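Local atomic coordinates of competence damage-inducible protein A (Enterobacter cloacae subsp. cloacae, PDB entry 5VU3), a protein that is of unconfirmed function but belongs to the CinA (competence-damaged protein) family, some of whose members deamidate nicotinamide mononucleotide. Residues 37-42 against 155-160; 129-134 against 138-143. All coordinates share one frame; numbering follows the deposited sequence.

Contact 1 of 2, residues 37-42 against 155-160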
loop_
_atom_site.group_PDB
_atom_site.type_symbol
_atom_site.label_atom_id
_atom_site.label_comp_id
_atom_site.label_asym_id
_atom_site.label_seq_id
_atom_site.Cartn_x
_atom_site.Cartn_y
_atom_site.Cartn_z
ATOM N N SER A 37 1.356 9.028 -1.846
ATOM C CA SER A 37 2.080 9.858 -0.882
ATOM C C SER A 37 1.079 10.771 -0.175
ATOM O O SER A 37 1.007 11.961 -0.478
ATOM C CB SER A 37 3.178 10.657 -1.550
ATOM O OG SER A 37 3.945 11.314 -0.562
ATOM N N CYS A 38 0.310 10.180 0.749
ATOM C CA CYS A 38 -0.507 10.807 1.795
ATOM C C CYS A 38 -1.716 9.932 2.108
ATOM O O CYS A 38 -2.280 10.044 3.198
ATOM C CB CYS A 38 -0.962 12.240 1.475
ATOM S SG CYS A 38 -2.338 12.455 0.345
ATOM N N THR A 39 -2.093 9.029 1.199
ATOM C CA THR A 39 -3.231 8.142 1.457
ATOM C C THR A 39 -2.837 6.843 2.160
ATOM O O THR A 39 -3.724 6.108 2.615
ATOM C CB THR A 39 -3.975 7.837 0.152
ATOM O OG1 THR A 39 -3.047 7.432 -0.862
ATOM C CG2 THR A 39 -4.706 9.089 -0.329
ATOM N N GLY A 40 -1.541 6.549 2.277
ATOM C CA GLY A 40 -1.070 5.530 3.206
ATOM C C GLY A 40 -1.357 4.090 2.836
ATOM O O GLY A 40 -1.271 3.213 3.699
ATOM N N GLY A 41 -1.665 3.811 1.574
ATOM C CA GLY A 41 -2.033 2.475 1.151
ATOM C C GLY A 41 -3.525 2.241 1.036
ATOM O O GLY A 41 -3.929 1.143 0.638
ATOM N N LYS A 42 -4.352 3.233 1.387
ATOM C CA LYS A 42 -5.800 3.078 1.266
ATOM C C LYS A 42 -6.223 2.863 -0.176
ATOM O O LYS A 42 -7.233 2.195 -0.435
ATOM C CB LYS A 42 -6.511 4.304 1.830
ATOM C CG LYS A 42 -6.431 4.420 3.342
ATOM C CD LYS A 42 -7.423 3.521 4.014
ATOM C CE LYS A 42 -7.734 3.996 5.423
ATOM N NZ LYS A 42 -8.673 3.046 6.083
ATOM N N LYS A 155 -11.638 10.922 0.859
ATOM C CA LYS A 155 -12.117 11.623 -0.325
ATOM C C LYS A 155 -11.101 11.560 -1.460
ATOM O O LYS A 155 -11.488 11.444 -2.630
ATOM C CB LYS A 155 -12.422 13.065 0.063
ATOM C CG LYS A 155 -13.438 13.203 1.199
ATOM C CD LYS A 155 -14.101 14.550 1.122
ATOM C CE LYS A 155 -13.356 15.421 2.153
ATOM N NZ LYS A 155 -14.101 16.536 2.777
ATOM N N ALA A 156 -9.808 11.599 -1.130
ATOM C CA ALA A 156 -8.786 11.551 -2.173
ATOM C C ALA A 156 -8.778 10.197 -2.869
ATOM O O ALA A 156 -8.644 10.123 -4.097
ATOM C CB ALA A 156 -7.412 11.858 -1.584
ATOM N N VAL A 157 -8.924 9.117 -2.102
ATOM C CA VAL A 157 -8.993 7.785 -2.697
ATOM C C VAL A 157 -10.181 7.690 -3.644
ATOM O O VAL A 157 -10.054 7.229 -4.786
ATOM C CB VAL A 157 -9.051 6.710 -1.598
ATOM C CG1 VAL A 157 -9.457 5.353 -2.191
ATOM C CG2 VAL A 157 -7.698 6.606 -0.897
ATOM N N HIS A 158 -11.329 8.144 -3.200
ATOM C CA HIS A 158 -12.523 8.125 -4.022
ATOM C C HIS A 158 -12.347 8.955 -5.270
ATOM O O HIS A 158 -12.654 8.541 -6.322
ATOM C CB HIS A 158 -13.746 8.574 -3.224
ATOM C CG HIS A 158 -15.031 8.626 -3.998
ATOM N ND1 HIS A 158 -15.340 9.638 -4.860
ATOM C CD2 HIS A 158 -16.085 7.787 -4.022
ATOM C CE1 HIS A 158 -16.531 9.428 -5.371
ATOM N NE2 HIS A 158 -16.998 8.304 -4.888
ATOM N N TYR A 159 -11.818 10.144 -5.096
ATOM C CA TYR A 159 -11.643 11.049 -6.227
ATOM C C TYR A 159 -10.695 10.461 -7.273
ATOM O O TYR A 159 -10.976 10.530 -8.475
ATOM C CB TYR A 159 -11.148 12.411 -5.726
ATOM C CG TYR A 159 -10.757 13.392 -6.812
ATOM C CD1 TYR A 159 -11.687 14.278 -7.352
ATOM C CD2 TYR A 159 -9.447 13.454 -7.277
ATOM C CE1 TYR A 159 -11.326 15.181 -8.343
ATOM C CE2 TYR A 159 -9.079 14.351 -8.259
ATOM C CZ TYR A 159 -10.016 15.209 -8.791
ATOM O OH TYR A 159 -9.632 16.093 -9.770
ATOM N N SER A 160 -9.580 9.859 -6.839
ATOM C CA SER A 160 -8.636 9.296 -7.806
ATOM C C SER A 160 -9.290 8.201 -8.633
ATOM O O SER A 160 -9.055 8.101 -9.845
ATOM C CB SER A 160 -7.386 8.757 -7.099
ATOM O OG SER A 160 -7.659 7.572 -6.357
#

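Contact 2 of 2, residues 129-134 against 138-143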
loop_
_atom_site.group_PDB
_atom_site.type_symbol
_atom_site.label_atom_id
_atom_site.label_comp_id
_atom_site.label_asym_id
_atom_site.label_seq_id
_atom_site.Cartn_x
_atom_site.Cartn_y
_atom_site.Cartn_z
ATOM N N CYS A 129 -2.467 16.688 -4.837
ATOM C CA CYS A 129 -2.322 16.611 -6.286
ATOM C C CYS A 129 -2.414 15.171 -6.782
ATOM O O CYS A 129 -2.032 14.221 -6.091
ATOM C CB CYS A 129 -1.005 17.234 -6.761
ATOM S SG CYS A 129 -0.844 18.992 -6.401
ATOM N N PHE A 130 -2.923 15.024 -8.002
ATOM C CA PHE A 130 -3.192 13.729 -8.608
ATOM C C PHE A 130 -2.585 13.681 -9.999
ATOM O O PHE A 130 -2.596 14.682 -10.717
ATOM C CB PHE A 130 -4.707 13.472 -8.718
ATOM C CG PHE A 130 -5.418 13.475 -7.396
ATOM C CD1 PHE A 130 -5.827 14.660 -6.817
ATOM C CD2 PHE A 130 -5.678 12.283 -6.737
ATOM C CE1 PHE A 130 -6.482 14.660 -5.590
ATOM C CE2 PHE A 130 -6.324 12.276 -5.517
ATOM C CZ PHE A 130 -6.734 13.460 -4.947
ATOM N N ALA A 131 -2.064 12.518 -10.380
ATOM C CA ALA A 131 -1.675 12.263 -11.758
ATOM C C ALA A 131 -2.286 10.943 -12.207
ATOM O O ALA A 131 -2.271 9.951 -11.465
ATOM C CB ALA A 131 -0.145 12.224 -11.934
ATOM N N TRP A 132 -2.830 10.939 -13.422
ATOM C CA TRP A 132 -3.278 9.719 -14.078
ATOM C C TRP A 132 -2.498 9.593 -15.379
ATOM O O TRP A 132 -2.621 10.445 -16.262
ATOM C CB TRP A 132 -4.787 9.738 -14.356
ATOM C CG TRP A 132 -5.684 9.969 -13.156
ATOM C CD1 TRP A 132 -6.311 9.014 -12.401
ATOM C CD2 TRP A 132 -6.073 11.236 -12.599
ATOM N NE1 TRP A 132 -7.059 9.610 -11.405
ATOM C CE2 TRP A 132 -6.935 10.972 -11.513
ATOM C CE3 TRP A 132 -5.787 12.567 -12.921
ATOM C CZ2 TRP A 132 -7.495 11.990 -10.739
ATOM C CZ3 TRP A 132 -6.345 13.575 -12.151
ATOM C CH2 TRP A 132 -7.193 13.282 -11.078
ATOM N N ASN A 133 -1.681 8.552 -15.480
ATOM C CA ASN A 133 -0.921 8.245 -16.686
ATOM C C ASN A 133 -1.588 7.043 -17.344
ATOM O O ASN A 133 -1.589 5.940 -16.784
ATOM C CB ASN A 133 0.548 7.972 -16.352
ATOM C CG ASN A 133 1.392 7.711 -17.581
ATOM O OD1 ASN A 133 0.952 7.041 -18.512
ATOM N ND2 ASN A 133 2.624 8.219 -17.582
ATOM N N ILE A 134 -2.160 7.258 -18.522
ATOM C CA ILE A 134 -2.820 6.210 -19.285
ATOM C C ILE A 134 -2.012 5.999 -20.554
ATOM O O ILE A 134 -2.050 6.832 -21.467
ATOM C CB ILE A 134 -4.276 6.565 -19.612
ATOM C CG1 ILE A 134 -5.129 6.580 -18.340
ATOM C CG2 ILE A 134 -4.839 5.565 -20.594
ATOM C CD1 ILE A 134 -6.473 7.267 -18.512
ATOM N N THR A 138 -0.557 11.794 -19.693
ATOM C CA THR A 138 -0.754 12.133 -18.289
ATOM C C THR A 138 -1.702 13.312 -18.135
ATOM O O THR A 138 -1.557 14.328 -18.821
ATOM C CB THR A 138 0.581 12.458 -17.612
ATOM O OG1 THR A 138 1.451 11.323 -17.710
ATOM C CG2 THR A 138 0.371 12.791 -16.138
ATOM N N GLU A 139 -2.661 13.172 -17.223
ATOM C CA GLU A 139 -3.495 14.268 -16.761
ATOM C C GLU A 139 -3.282 14.454 -15.265
ATOM O O GLU A 139 -3.048 13.487 -14.534
ATOM C CB GLU A 139 -4.977 14.009 -17.047
ATOM C CG GLU A 139 -5.839 15.234 -16.816
ATOM C CD GLU A 139 -5.913 16.133 -18.033
ATOM O OE1 GLU A 139 -5.192 15.869 -19.024
ATOM O OE2 GLU A 139 -6.664 17.131 -17.979
ATOM N N THR A 140 -3.364 15.701 -14.807
ATOM C CA THR A 140 -3.138 16.011 -13.405
ATOM C C THR A 140 -4.233 16.927 -12.878
ATOM O O THR A 140 -4.960 17.576 -13.641
ATOM C CB THR A 140 -1.770 16.681 -13.183
ATOM O OG1 THR A 140 -1.711 17.889 -13.945
ATOM C CG2 THR A 140 -0.632 15.754 -13.608
ATOM N N SER A 141 -4.324 16.998 -11.553
ATOM C CA SER A 141 -5.227 17.956 -10.931
ATOM C C SER A 141 -4.712 18.313 -9.546
ATOM O O SER A 141 -3.889 17.606 -8.958
ATOM C CB SER A 141 -6.653 17.406 -10.835
ATOM O OG SER A 141 -6.678 16.277 -9.996
ATOM N N ARG A 142 -5.225 19.424 -9.031
ATOM C CA ARG A 142 -4.882 19.934 -7.711
ATOM C C ARG A 142 -6.187 20.194 -6.977
ATOM O O ARG A 142 -7.032 20.943 -7.473
ATOM C CB ARG A 142 -4.052 21.220 -7.820
ATOM C CG ARG A 142 -3.791 21.905 -6.492
ATOM C CD ARG A 142 -3.042 23.216 -6.699
ATOM N NE ARG A 142 -1.624 22.987 -6.948
ATOM C CZ ARG A 142 -0.696 22.957 -5.996
ATOM N NH1 ARG A 142 -1.037 23.153 -4.728
ATOM N NH2 ARG A 142 0.576 22.735 -6.315
ATOM N N VAL A 143 -6.365 19.561 -5.816
ATOM C CA VAL A 143 -7.641 19.584 -5.106
ATOM C C VAL A 143 -7.415 19.976 -3.654
ATOM O O VAL A 143 -6.416 19.583 -3.040
ATOM C CB VAL A 143 -8.361 18.222 -5.182
ATOM C CG1 VAL A 143 -9.725 18.293 -4.495
ATOM C CG2 VAL A 143 -8.514 17.763 -6.626
HETATM O O HOH W 1 3.077 10.510 -15.834
#

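Contact 1 of 2, residues 37-42 against 155-160
The nearest CA atoms across the contact are those of K42 and V157, 6.9 Å apart, where the loop after strand 32-37 passes helix 149-167. T39 to K42 form a type I' turn, closed by a backbone hydrogen bond from K42 N to T39 O. G41 then takes the N-cap position of helix 42-49. G40 and G41, the two middle residues of the turn, both have the positive phi that defines this turn type.

The contact itself is small and apolar. V157 CG2 is its central group. This methyl lies 3.9 Å from T39 CG2 and 3.8 Å from K42 CB, so it bridges the first and last residues of the turn. T39 and V157 meet at a slant, methyl against methyl. A156 CB touches the same threonine methyl, 4.1 Å from T39 CG2. The two branches of T39 therefore do different work. Chi1 of 49° puts OG1 between the backbone N and the carbonyl carbon and sets CG2 anti to the carbonyl carbon, where it meets the helix. OG1 is hydrogen-bonded to E36 OE1. The same carboxylate oxygen of E36 accepts from G41 N, which ties the turn to the end of the strand. K42 gives only the root of its side chain. Its CB faces the helix, but the chain bends at chi2 (-79°) and carries NZ away.

On the helix, S160 OG donates a hydrogen bond to V157 O, 2.9 Å away and one turn earlier. The turn also meets the second subunit: G40 O is hydrogen-bonded to S44 OG of that chain, and K42 packs on its V45. The turn opens a beta-alpha-beta crossover, from strand 32-37 through helix 42-49 to the parallel neighbour 57-63.

Contact 2 of 2, residues 129-134 against 138-143
The contact is a beta hairpin at the edge of the chain's mixed sheet, with strand 137-144 outermost. Strands 127-134 and 137-144 run antiparallel, their local segments at 167° and 4.6 Å apart at closest approach. F130 with S141 and W132 with E139 are the hydrogen-bonded pairs. F130 N reaches S141 O at 2.9 Å, and S141 N returns to F130 O. W132 N to E139 O is nearly straight (171° at the hydrogen), and E139 N donates to W132 O.

F130, W132, E139 and S141 share one face of the sheet. W132 lays the edge of its six-membered ring along strand 138-143, with CH2 3.2 Å from S141 OG and CE3 beside E139 O. That serine hydroxyl is also hydrogen-bonded to Y159 OH. The F130 ring reaches V143, two residues beyond S141, where CE1 meets CG2 at 3.9 Å.

C129, A131, N133, T138, T140 and R142 lie on the opposite face. A131 CB meets the methyl of T140, whose OG1 is hydrogen-bonded to E88 OE2. C129 SG sits over one face of the R142 guanidinium, 4.0 Å from CZ, with the arginine chain bent at chi3 (-78°). Near the hairpin end N133 OD1 accepts from G136 N, and a water joins N133 and T138: it accepts from N133 ND2 at 2.9 Å and lies 2.6 Å from T138 OG1.

How the contacts relate
From the N terminus, strand 32-37 runs into the turn of contact 1. The chain then builds helices 42-49 to 88-101 and strands 57-63 and 106-112 before it forms the hairpin of contact 2. That hairpin closes a short local loop. Strand 137-144 leads into helix 149-167, whose packing on residues 37-42 closes the long loop, so contact 2 is nested inside contact 1. The two also touch directly. W132 NE1 probably donates to S160 O at 2.9 Å, and Y159 CE2 packs on W132 CH2. Helix 149-167 therefore covers the aromatic face of the hairpin and also meets the turn after strand 32-37.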